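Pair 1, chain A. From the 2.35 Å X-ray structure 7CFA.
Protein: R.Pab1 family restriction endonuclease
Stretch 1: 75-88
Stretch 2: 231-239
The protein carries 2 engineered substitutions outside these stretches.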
# COMPACT_ATOMS: atom_id res chain seq x y z
N LYS A 75 -20.00 -18.19 -4.21
CA LYS A 75 -19.76 -19.62 -4.10
C LYS A 75 -18.50 -19.85 -3.29
O LYS A 75 -17.70 -18.94 -3.07
CB LYS A 75 -19.64 -20.28 -5.48
CG LYS A 75 -18.47 -19.80 -6.31
CD LYS A 75 -18.43 -20.53 -7.64
CE LYS A 75 -17.26 -20.06 -8.49
NZ LYS A 75 -17.17 -20.82 -9.77
N LEU A 76 -18.34 -21.09 -2.83
CA LEU A 76 -17.19 -21.44 -2.01
C LEU A 76 -15.90 -21.31 -2.81
O LEU A 76 -15.87 -21.49 -4.03
CB LEU A 76 -17.33 -22.86 -1.46
CG LEU A 76 -18.56 -23.13 -0.60
CD1 LEU A 76 -18.50 -24.53 -0.01
CD2 LEU A 76 -18.71 -22.09 0.50
N TYR A 77 -14.82 -20.99 -2.10
CA TYR A 77 -13.54 -20.71 -2.74
C TYR A 77 -12.44 -20.77 -1.70
O TYR A 77 -12.59 -20.21 -0.60
CB TYR A 77 -13.57 -19.35 -3.44
CG TYR A 77 -12.28 -18.96 -4.14
CD1 TYR A 77 -11.79 -19.71 -5.20
CD2 TYR A 77 -11.58 -17.83 -3.76
CE1 TYR A 77 -10.62 -19.35 -5.85
CE2 TYR A 77 -10.41 -17.46 -4.40
CZ TYR A 77 -9.94 -18.22 -5.44
OH TYR A 77 -8.78 -17.85 -6.08
N GLU A 78 -11.34 -21.45 -2.03
CA GLU A 78 -10.16 -21.53 -1.18
C GLU A 78 -10.49 -22.01 0.23
O GLU A 78 -10.72 -23.20 0.44
CB GLU A 78 -9.44 -20.18 -1.14
CG GLU A 78 -8.75 -19.85 -2.46
CD GLU A 78 -7.82 -18.66 -2.36
OE1 GLU A 78 -8.09 -17.75 -1.55
OE2 GLU A 78 -6.81 -18.64 -3.09
N LEU A 79 -10.51 -21.08 1.19
CA LEU A 79 -10.67 -21.47 2.59
C LEU A 79 -11.97 -22.23 2.82
O LEU A 79 -11.97 -23.30 3.45
CB LEU A 79 -10.61 -20.23 3.49
CG LEU A 79 -10.87 -20.47 4.97
CD1 LEU A 79 -9.84 -21.43 5.55
CD2 LEU A 79 -10.87 -19.16 5.74
N SER A 80 -13.09 -21.70 2.32
CA SER A 80 -14.37 -22.36 2.56
C SER A 80 -14.50 -23.65 1.76
O SER A 80 -15.16 -24.59 2.21
CB SER A 80 -15.52 -21.41 2.23
OG SER A 80 -15.57 -21.13 0.84
N ASP A 81 -13.87 -23.71 0.58
CA ASP A 81 -13.87 -24.96 -0.17
C ASP A 81 -13.03 -26.02 0.52
O ASP A 81 -13.37 -27.21 0.45
CB ASP A 81 -13.35 -24.72 -1.59
CG ASP A 81 -13.37 -25.98 -2.43
OD1 ASP A 81 -14.45 -26.59 -2.57
OD2 ASP A 81 -12.30 -26.36 -2.96
N ILE A 82 -11.94 -25.62 1.18
CA ILE A 82 -11.15 -26.57 1.96
C ILE A 82 -11.98 -27.13 3.11
O ILE A 82 -12.01 -28.34 3.35
CB ILE A 82 -9.85 -25.91 2.45
CG1 ILE A 82 -8.92 -25.62 1.28
CG2 ILE A 82 -9.16 -26.79 3.48
CD1 ILE A 82 -7.83 -24.62 1.61
N ILE A 83 -12.66 -26.24 3.84
CA ILE A 83 -13.48 -26.67 4.96
C ILE A 83 -14.65 -27.53 4.49
O ILE A 83 -15.03 -28.49 5.16
CB ILE A 83 -13.95 -25.45 5.77
CG1 ILE A 83 -12.74 -24.74 6.39
CG2 ILE A 83 -14.96 -25.84 6.84
CD1 ILE A 83 -13.09 -23.50 7.17
N PHE A 84 -15.21 -27.21 3.32
CA PHE A 84 -16.32 -28.00 2.79
C PHE A 84 -15.89 -29.43 2.50
O PHE A 84 -16.61 -30.39 2.83
CB PHE A 84 -16.88 -27.34 1.53
CG PHE A 84 -17.92 -28.15 0.83
CD1 PHE A 84 -19.24 -28.11 1.24
CD2 PHE A 84 -17.59 -28.96 -0.25
CE1 PHE A 84 -20.21 -28.86 0.60
CE2 PHE A 84 -18.55 -29.71 -0.90
CZ PHE A 84 -19.87 -29.66 -0.47
N GLN A 85 -14.73 -29.61 1.87
CA GLN A 85 -14.28 -30.94 1.49
C GLN A 85 -13.95 -31.79 2.71
O GLN A 85 -14.24 -32.99 2.74
CB GLN A 85 -13.08 -30.86 0.55
CG GLN A 85 -13.39 -30.23 -0.80
CD GLN A 85 -12.21 -30.30 -1.76
OE1 GLN A 85 -11.58 -31.34 -1.90
NE2 GLN A 85 -11.92 -29.19 -2.43
N PHE A 86 -13.33 -31.18 3.73
CA PHE A 86 -13.01 -31.94 4.93
C PHE A 86 -14.25 -32.23 5.77
O PHE A 86 -14.29 -33.23 6.50
CB PHE A 86 -11.96 -31.20 5.76
CG PHE A 86 -10.56 -31.45 5.30
CD1 PHE A 86 -9.80 -32.45 5.88
CD2 PHE A 86 -10.01 -30.70 4.27
CE1 PHE A 86 -8.50 -32.69 5.45
CE2 PHE A 86 -8.72 -30.93 3.84
CZ PHE A 86 -7.97 -31.93 4.43
N PHE A 87 -15.28 -31.38 5.67
CA PHE A 87 -16.56 -31.73 6.26
C PHE A 87 -17.29 -32.78 5.43
O PHE A 87 -18.00 -33.62 5.99
CB PHE A 87 -17.44 -30.48 6.40
CG PHE A 87 -18.75 -30.74 7.09
CD1 PHE A 87 -18.82 -30.79 8.47
CD2 PHE A 87 -19.90 -30.94 6.35
CE1 PHE A 87 -20.02 -31.03 9.10
CE2 PHE A 87 -21.11 -31.18 6.98
CZ PHE A 87 -21.17 -31.23 8.35
N LYS A 88 -17.11 -32.74 4.11
CA LYS A 88 -17.73 -33.74 3.24
C LYS A 88 -17.16 -35.13 3.50
O LYS A 88 -17.89 -36.13 3.46
CB LYS A 88 -17.53 -33.35 1.78
CG LYS A 88 -17.99 -34.40 0.77
CD LYS A 88 -17.67 -33.98 -0.65
CE LYS A 88 -18.06 -35.06 -1.65
NZ LYS A 88 -17.72 -34.68 -3.04
N GLN A 231 -23.26 -17.55 6.50
CA GLN A 231 -23.92 -18.18 5.36
C GLN A 231 -23.15 -19.41 4.89
O GLN A 231 -23.75 -20.40 4.47
CB GLN A 231 -24.07 -17.17 4.22
CG GLN A 231 -25.02 -16.02 4.52
CD GLN A 231 -26.47 -16.45 4.59
OE1 GLN A 231 -26.89 -17.35 3.87
NE2 GLN A 231 -27.24 -15.80 5.45
N ILE A 232 -21.82 -19.35 4.96
CA ILE A 232 -21.00 -20.48 4.53
C ILE A 232 -21.14 -21.65 5.50
O ILE A 232 -21.25 -22.81 5.08
CB ILE A 232 -19.53 -20.03 4.39
CG1 ILE A 232 -19.39 -19.06 3.21
CG2 ILE A 232 -18.61 -21.23 4.22
CD1 ILE A 232 -17.98 -18.56 2.99
N ILE A 233 -21.14 -21.37 6.80
CA ILE A 233 -21.29 -22.44 7.79
C ILE A 233 -22.65 -23.12 7.64
O ILE A 233 -22.75 -24.35 7.70
CB ILE A 233 -21.07 -21.90 9.21
CG1 ILE A 233 -19.63 -21.41 9.39
CG2 ILE A 233 -21.40 -22.97 10.25
CD1 ILE A 233 -19.34 -20.85 10.76
N GLU A 234 -23.70 -22.33 7.44
CA GLU A 234 -25.04 -22.89 7.28
C GLU A 234 -25.13 -23.75 6.02
O GLU A 234 -25.78 -24.80 6.02
CB GLU A 234 -26.08 -21.78 7.24
CG GLU A 234 -27.52 -22.26 7.34
CD GLU A 234 -27.88 -22.77 8.72
OE1 GLU A 234 -27.15 -22.45 9.69
OE2 GLU A 234 -28.89 -23.50 8.84
N PHE A 235 -24.47 -23.32 4.94
CA PHE A 235 -24.49 -24.09 3.70
C PHE A 235 -23.73 -25.40 3.86
O PHE A 235 -24.16 -26.44 3.35
CB PHE A 235 -23.91 -23.26 2.56
CG PHE A 235 -23.65 -24.05 1.30
CD1 PHE A 235 -24.68 -24.32 0.41
CD2 PHE A 235 -22.38 -24.52 1.01
CE1 PHE A 235 -24.44 -25.05 -0.74
CE2 PHE A 235 -22.14 -25.24 -0.15
CZ PHE A 235 -23.17 -25.51 -1.02
N ILE A 236 -22.59 -25.37 4.56
CA ILE A 236 -21.81 -26.58 4.75
C ILE A 236 -22.52 -27.55 5.68
O ILE A 236 -22.58 -28.76 5.42
CB ILE A 236 -20.40 -26.23 5.27
CG1 ILE A 236 -19.64 -25.42 4.21
CG2 ILE A 236 -19.63 -27.48 5.64
CD1 ILE A 236 -18.26 -24.96 4.66
N LEU A 237 -23.10 -27.03 6.78
CA LEU A 237 -23.80 -27.90 7.72
C LEU A 237 -24.98 -28.61 7.06
O LEU A 237 -25.27 -29.77 7.38
CB LEU A 237 -24.28 -27.08 8.93
CG LEU A 237 -23.21 -26.70 9.95
CD1 LEU A 237 -23.78 -25.78 11.02
CD2 LEU A 237 -22.61 -27.95 10.59
N ASN A 238 -25.66 -27.93 6.14
CA ASN A 238 -26.82 -28.50 5.45
C ASN A 238 -26.44 -29.25 4.18
O ASN A 238 -27.25 -29.34 3.25
CB ASN A 238 -27.83 -27.40 5.13
CG ASN A 238 -28.39 -26.75 6.38
OD1 ASN A 238 -28.55 -27.40 7.42
ND2 ASN A 238 -28.70 -25.46 6.30
N SER A 239 -25.23 -29.79 4.11
CA SER A 239 -24.78 -30.53 2.94
C SER A 239 -24.65 -32.02 3.24
O SER A 239 -24.99 -32.47 4.34
CB SER A 239 -23.45 -29.98 2.43
OG SER A 239 -23.57 -28.62 2.06

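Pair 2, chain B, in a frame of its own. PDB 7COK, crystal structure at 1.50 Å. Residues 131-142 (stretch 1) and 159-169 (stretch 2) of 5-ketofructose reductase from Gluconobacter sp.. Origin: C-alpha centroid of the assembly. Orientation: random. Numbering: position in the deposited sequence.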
# COMPACT_ATOMS: atom_id res chain seq x y z
N GLY B 131 -0.61 8.08 -35.85
CA GLY B 131 -0.24 8.90 -34.69
C GLY B 131 1.20 8.68 -34.27
O GLY B 131 1.77 7.62 -34.55
N ALA B 132 1.79 9.68 -33.61
CA ALA B 132 3.20 9.65 -33.20
C ALA B 132 3.50 9.87 -31.69
O ALA B 132 4.63 10.24 -31.32
CB ALA B 132 3.99 10.65 -34.05
N GLY B 133 2.50 9.67 -30.83
CA GLY B 133 2.67 9.81 -29.38
C GLY B 133 3.54 8.78 -28.66
O GLY B 133 4.35 8.05 -29.28
N GLY B 134 3.41 8.75 -27.33
CA GLY B 134 4.16 7.80 -26.50
C GLY B 134 3.81 6.36 -26.85
O GLY B 134 4.72 5.50 -26.97
N ALA B 135 2.52 6.11 -27.03
CA ALA B 135 1.99 4.79 -27.42
C ALA B 135 2.57 4.35 -28.77
O ALA B 135 3.08 3.24 -28.90
CB ALA B 135 0.47 4.82 -27.47
N ALA B 136 2.56 5.25 -29.74
CA ALA B 136 3.12 4.96 -31.06
C ALA B 136 4.62 4.59 -31.03
O ALA B 136 5.03 3.61 -31.69
CB ALA B 136 2.87 6.10 -32.02
N ARG B 137 5.40 5.37 -30.30
CA ARG B 137 6.84 5.11 -30.13
C ARG B 137 7.08 3.71 -29.56
O ARG B 137 7.89 2.95 -30.12
CB ARG B 137 7.50 6.22 -29.30
CG ARG B 137 8.99 6.06 -29.15
CD ARG B 137 9.50 7.15 -28.21
NE ARG B 137 10.94 7.02 -28.00
CZ ARG B 137 11.87 7.64 -28.73
NH1 ARG B 137 11.53 8.45 -29.73
NH2 ARG B 137 13.15 7.43 -28.47
N ALA B 138 6.40 3.37 -28.45
CA ALA B 138 6.59 2.05 -27.84
C ALA B 138 6.14 0.90 -28.73
O ALA B 138 6.83 -0.12 -28.82
CB ALA B 138 5.93 1.99 -26.47
N ILE B 139 4.99 1.07 -29.36
CA ILE B 139 4.44 0.07 -30.28
C ILE B 139 5.41 -0.16 -31.46
O ILE B 139 5.71 -1.29 -31.80
CB ILE B 139 3.02 0.43 -30.77
CG1 ILE B 139 2.04 0.19 -29.62
CG2 ILE B 139 2.58 -0.44 -31.95
CD1 ILE B 139 0.70 0.87 -29.81
N ALA B 140 5.93 0.92 -32.04
CA ALA B 140 6.90 0.82 -33.14
C ALA B 140 8.16 0.05 -32.71
O ALA B 140 8.61 -0.86 -33.40
CB ALA B 140 7.24 2.19 -33.69
N VAL B 141 8.69 0.38 -31.53
CA VAL B 141 9.88 -0.33 -31.03
C VAL B 141 9.59 -1.80 -30.82
O VAL B 141 10.39 -2.64 -31.24
CB VAL B 141 10.47 0.33 -29.77
CG1 VAL B 141 11.56 -0.54 -29.12
CG2 VAL B 141 11.05 1.69 -30.13
N GLU B 142 8.49 -2.13 -30.14
CA GLU B 142 8.19 -3.53 -29.85
C GLU B 142 7.99 -4.36 -31.13
O GLU B 142 8.45 -5.49 -31.24
CB GLU B 142 7.00 -3.69 -28.91
CG GLU B 142 7.18 -3.11 -27.51
CD GLU B 142 8.26 -3.74 -26.65
OE1 GLU B 142 8.86 -4.77 -27.00
OE2 GLU B 142 8.52 -3.21 -25.55
N SER B 159 7.30 15.58 -38.73
CA SER B 159 8.59 15.56 -38.03
C SER B 159 8.56 14.70 -36.76
O SER B 159 9.55 14.06 -36.47
CB SER B 159 9.07 16.97 -37.71
OG SER B 159 8.31 17.53 -36.66
N LYS B 160 7.43 14.67 -36.07
CA LYS B 160 7.23 13.77 -34.91
C LYS B 160 7.19 12.30 -35.34
O LYS B 160 7.75 11.44 -34.66
CB LYS B 160 5.95 14.14 -34.15
CG LYS B 160 5.98 15.52 -33.49
CD LYS B 160 6.33 15.46 -32.02
CE LYS B 160 6.42 16.84 -31.38
NZ LYS B 160 5.11 17.52 -31.16
N ALA B 161 6.54 12.02 -36.47
CA ALA B 161 6.63 10.66 -37.06
C ALA B 161 8.06 10.32 -37.47
O ALA B 161 8.52 9.18 -37.24
CB ALA B 161 5.68 10.53 -38.26
N GLU B 162 8.77 11.29 -38.08
CA GLU B 162 10.14 11.10 -38.53
C GLU B 162 11.08 10.75 -37.38
O GLU B 162 12.01 9.97 -37.59
CB GLU B 162 10.66 12.31 -39.34
CG GLU B 162 12.04 12.16 -39.97
CD GLU B 162 12.23 10.94 -40.85
OE1 GLU B 162 11.24 10.45 -41.44
OE2 GLU B 162 13.37 10.45 -40.97
N THR B 163 10.80 11.27 -36.19
CA THR B 163 11.57 10.93 -34.98
C THR B 163 11.48 9.43 -34.69
O THR B 163 12.48 8.76 -34.47
CB THR B 163 11.15 11.76 -33.76
OG1 THR B 163 11.41 13.15 -34.01
CG2 THR B 163 11.92 11.33 -32.49
N ILE B 164 10.26 8.90 -34.76
CA ILE B 164 10.06 7.47 -34.57
C ILE B 164 10.65 6.65 -35.74
O ILE B 164 11.35 5.65 -35.51
CB ILE B 164 8.58 7.14 -34.25
CG1 ILE B 164 8.13 7.88 -32.98
CG2 ILE B 164 8.40 5.63 -34.13
CD1 ILE B 164 6.64 7.87 -32.68
N ALA B 165 10.41 7.06 -36.99
CA ALA B 165 11.02 6.38 -38.13
C ALA B 165 12.55 6.27 -38.01
O ALA B 165 13.10 5.18 -38.26
CB ALA B 165 10.61 7.02 -39.45
N ALA B 166 13.19 7.38 -37.60
CA ALA B 166 14.64 7.46 -37.44
C ALA B 166 15.11 6.50 -36.35
O ALA B 166 16.08 5.79 -36.52
CB ALA B 166 15.08 8.89 -37.12
N LEU B 167 14.36 6.44 -35.24
CA LEU B 167 14.65 5.49 -34.17
C LEU B 167 14.64 4.05 -34.68
O LEU B 167 15.54 3.28 -34.37
CB LEU B 167 13.64 5.65 -33.03
CG LEU B 167 13.74 4.71 -31.82
CD1 LEU B 167 15.01 4.93 -31.01
CD2 LEU B 167 12.50 4.92 -30.96
N ILE B 168 13.64 3.71 -35.49
CA ILE B 168 13.52 2.37 -36.01
C ILE B 168 14.68 2.02 -36.94
O ILE B 168 15.33 1.00 -36.75
CB ILE B 168 12.11 2.14 -36.65
CG1 ILE B 168 10.98 2.33 -35.62
CG2 ILE B 168 12.04 0.80 -37.36
CD1 ILE B 168 11.14 1.60 -34.29
N ASN B 169 14.99 2.91 -37.88
CA ASN B 169 16.10 2.68 -38.82
C ASN B 169 17.45 2.62 -38.14
O ASN B 169 18.28 1.78 -38.50
CB ASN B 169 16.12 3.77 -39.89
CG ASN B 169 14.93 3.70 -40.81
OD1 ASN B 169 14.54 2.62 -41.25
ND2 ASN B 169 14.34 4.85 -41.11

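The sharpest difference lies around a shared isoleucine: two phenylalanines, Phe A84 and Phe A87, pack beside it in pair 1, where pair 2 has Arg B137 and Ala B140. The backbones nevertheless coincide, with 14 central residues superposing at an RMSD of 0.4 Å. In each pair two helices run nearly parallel, at 24° with axes 10.3 Å apart at closest approach in pair 1 and at 21° and 10.1 Å in pair 2. Neither pair has a hydrogen bond between its stretches, and the buried surface is almost equal, 456 and 453 Å².

The common anchor is an isoleucine. Ile A236 and Ile B164 match with CA atoms 0.2 Å and side-chain centres 0.4 Å apart, both in the m, t rotamer, and each is among the nearest-backbone pairs: its CA lies 6.0 Å from the CA of Phe A84 in pair 1 and 6.0 Å from the CA of Arg B137 in pair 2. Ile A236 sits as a knob among Ser A80, Ile A83, Phe A84 and Phe A87; its CD1 lies 4.1 Å from CG2 of Ile A83, and its CG2 3.5 Å from CD2 of Phe A87. In pair 2 three of these four positions carry smaller residues, Gly B133, Ala B136 and Ala B140 for Ser A80, Ile A83 and Phe A87; the fourth is Arg B137. CD1 of Ile B164 lies 4.2 Å from CB of Ala B136, which matches Ile A83, and 3.4 Å from the backbone O of Ala B132, while CG2 of Ile B164 lies 3.7 Å from CB of Ala B140.

At the Phe A84/Arg B137 position both side chains start with chi1 t, but they end differently. The Phe A84 ring receives CG1 of Ile A236 and OG of Ser A239 at its edge; that OG, 3.7 Å from CE1 of Phe A84, also donates a hydrogen bond to O of Phe A235 at 2.6 Å. Arg B137, extended with chi1 to chi3 all t, runs across the direction of the partner helix, and Leu B167, the match of Ser A239, lays CD2 over one face of the guanidinium, 3.6 Å from CZ of Arg B137. CG2 of Thr B163, the match of Phe A235, approaches the edge, 4.0 Å from NH1 of Arg B137.

Ser A80 matches Gly B133. CB of Ser A80 packs 3.7 Å from CG2 of Ile A232, whereas Gly B133 has no side chain; Ala B132 instead contacts Lys B160, the match of Ile A232, with their CB atoms 4.0 Å apart.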